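Local coordinates for protein ATP-citrate lyase beta-subunit (Chlorobium limicola, PDB 6HXJ) that probably forms, with its partner subunit, an enzyme that cleaves citrate with ATP and CoA to oxaloacetate, acetyl-CoA, ADP and phosphate, at residues A116-S121 with R174-F179. Numbering follows the deposited sequence.
Sequences AELLIS and RLILCF
Leu175 of the helix sends its CD2 methyl to CD1 of Leu118 on the strand, 4.0 Å away, the two branched side chains lying at a slant to each other. CG of Leu175 stands anti to the backbone N (chi1 -167°), which carries the fork out from the helix toward the strand. The same side chain also touches Val107 and Ile109 of strand 104-112 and Ile187 and Ile189 of strand 184-195; its forked, wholly apolar end suits a place among side chains of several strands. Ile176 comes next: its CD1 meets Leu118 CD2 at 3.9 Å, the side chains crossing at about a right angle. CB of Ile176 does not point straight at the strand, but the ethyl arm of this beta-branched residue, CG1 to CD1, supplies the reach, while Ile140 of strand 136-141 is touched as well. Leucine suits position 118 because its fork offers a separate methyl to each of these helix neighbours. Helix 163-181 here packs on one face of the antiparallel sheet in the ATP-grasp region, a helix layer against a sheet layer, with segments 174-179 and 116-121 running roughly antiparallel (149°), their axes 10.8 Å apart at closest approach. No hydrogen bond joins them; alternate strand residues, Ala116 and Leu118, face the helix. One turn beyond Leu175, Phe179 extends its ring to Ala116, whose CB lies 3.8 Å from CE1 of Phe179. The small methyl of Ala116 lets the bulky ring come close to the strand. Phe179 also touches Ile109 of strand 104-112 and Ala184 and Ile187 of strand 184-195.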
# COMPACT_ATOMS: atom_id res chain seq x y z
N ALA A 116 58.00 7.88 35.64
CA ALA A 116 58.05 8.69 36.83
C ALA A 116 59.39 8.61 37.52
O ALA A 116 60.28 7.87 37.10
CB ALA A 116 56.95 8.18 37.75
N GLU A 117 59.55 9.41 38.56
CA GLU A 117 60.75 9.44 39.38
C GLU A 117 60.34 9.34 40.84
O GLU A 117 59.45 10.08 41.27
CB GLU A 117 61.51 10.74 39.14
CG GLU A 117 62.96 10.69 39.58
CD GLU A 117 63.76 11.95 39.29
OE1 GLU A 117 63.25 13.06 39.57
OE2 GLU A 117 64.89 11.82 38.77
N LEU A 118 60.95 8.41 41.57
CA LEU A 118 60.66 8.22 42.98
C LEU A 118 61.78 8.82 43.78
O LEU A 118 62.92 8.41 43.63
CB LEU A 118 60.47 6.73 43.28
CG LEU A 118 60.15 6.33 44.72
CD1 LEU A 118 58.79 6.85 45.19
CD2 LEU A 118 60.20 4.85 44.87
N LEU A 119 61.47 9.85 44.56
CA LEU A 119 62.45 10.53 45.41
C LEU A 119 62.19 10.06 46.83
O LEU A 119 61.04 10.03 47.28
CB LEU A 119 62.33 12.07 45.28
CG LEU A 119 63.10 12.72 44.11
CD1 LEU A 119 62.46 12.43 42.80
CD2 LEU A 119 63.17 14.21 44.28
N ILE A 120 63.26 9.63 47.52
CA ILE A 120 63.16 9.15 48.89
C ILE A 120 64.17 9.85 49.82
O ILE A 120 65.31 10.08 49.44
CB ILE A 120 63.25 7.59 48.95
CG1 ILE A 120 62.76 7.05 50.31
CG2 ILE A 120 64.65 7.03 48.57
CD1 ILE A 120 62.51 5.62 50.32
N SER A 121 63.74 10.18 51.02
CA SER A 121 64.63 10.78 52.01
C SER A 121 64.34 10.27 53.40
O SER A 121 63.19 10.01 53.74
CB SER A 121 64.54 12.31 51.99
OG SER A 121 65.65 12.87 52.68
N ARG A 174 53.58 0.12 46.68
CA ARG A 174 52.16 0.44 46.78
C ARG A 174 51.94 1.83 46.21
O ARG A 174 51.05 2.02 45.40
CB ARG A 174 51.69 0.38 48.23
CG ARG A 174 52.14 -0.86 49.02
CD ARG A 174 51.08 -1.93 49.18
NE ARG A 174 51.56 -3.01 50.06
CZ ARG A 174 51.15 -3.23 51.30
NH1 ARG A 174 50.21 -2.47 51.85
NH2 ARG A 174 51.66 -4.24 52.01
N LEU A 175 52.81 2.79 46.58
CA LEU A 175 52.75 4.13 46.05
C LEU A 175 52.89 4.07 44.55
O LEU A 175 52.12 4.71 43.84
CB LEU A 175 53.89 4.94 46.62
CG LEU A 175 53.81 6.46 46.41
CD1 LEU A 175 52.68 7.07 47.25
CD2 LEU A 175 55.13 7.13 46.78
N ILE A 176 53.84 3.26 44.06
CA ILE A 176 54.10 3.07 42.64
C ILE A 176 52.89 2.47 41.95
O ILE A 176 52.58 2.88 40.84
CB ILE A 176 55.37 2.24 42.44
CG1 ILE A 176 56.62 3.11 42.70
CG2 ILE A 176 55.43 1.64 41.03
CD1 ILE A 176 57.89 2.36 43.00
N LEU A 177 52.21 1.52 42.62
CA LEU A 177 51.01 0.88 42.09
C LEU A 177 49.89 1.91 42.03
O LEU A 177 49.19 2.00 41.03
CB LEU A 177 50.58 -0.33 42.96
CG LEU A 177 51.21 -1.62 42.58
CD1 LEU A 177 50.86 -2.72 43.56
CD2 LEU A 177 50.87 -1.96 41.15
N CYS A 178 49.76 2.73 43.10
CA CYS A 178 48.78 3.78 43.23
C CYS A 178 48.99 4.77 42.13
O CYS A 178 48.02 5.15 41.49
CB CYS A 178 48.84 4.44 44.61
SG CYS A 178 47.67 5.81 44.86
N PHE A 179 50.23 5.15 41.83
CA PHE A 179 50.55 6.12 40.80
C PHE A 179 50.19 5.57 39.44
O PHE A 179 49.48 6.24 38.67
CB PHE A 179 52.03 6.52 40.86
CG PHE A 179 52.43 7.63 39.93
CD1 PHE A 179 52.72 7.37 38.59
CD2 PHE A 179 52.59 8.92 40.40
CE1 PHE A 179 53.12 8.40 37.74
CE2 PHE A 179 53.03 9.94 39.54
CZ PHE A 179 53.28 9.68 38.21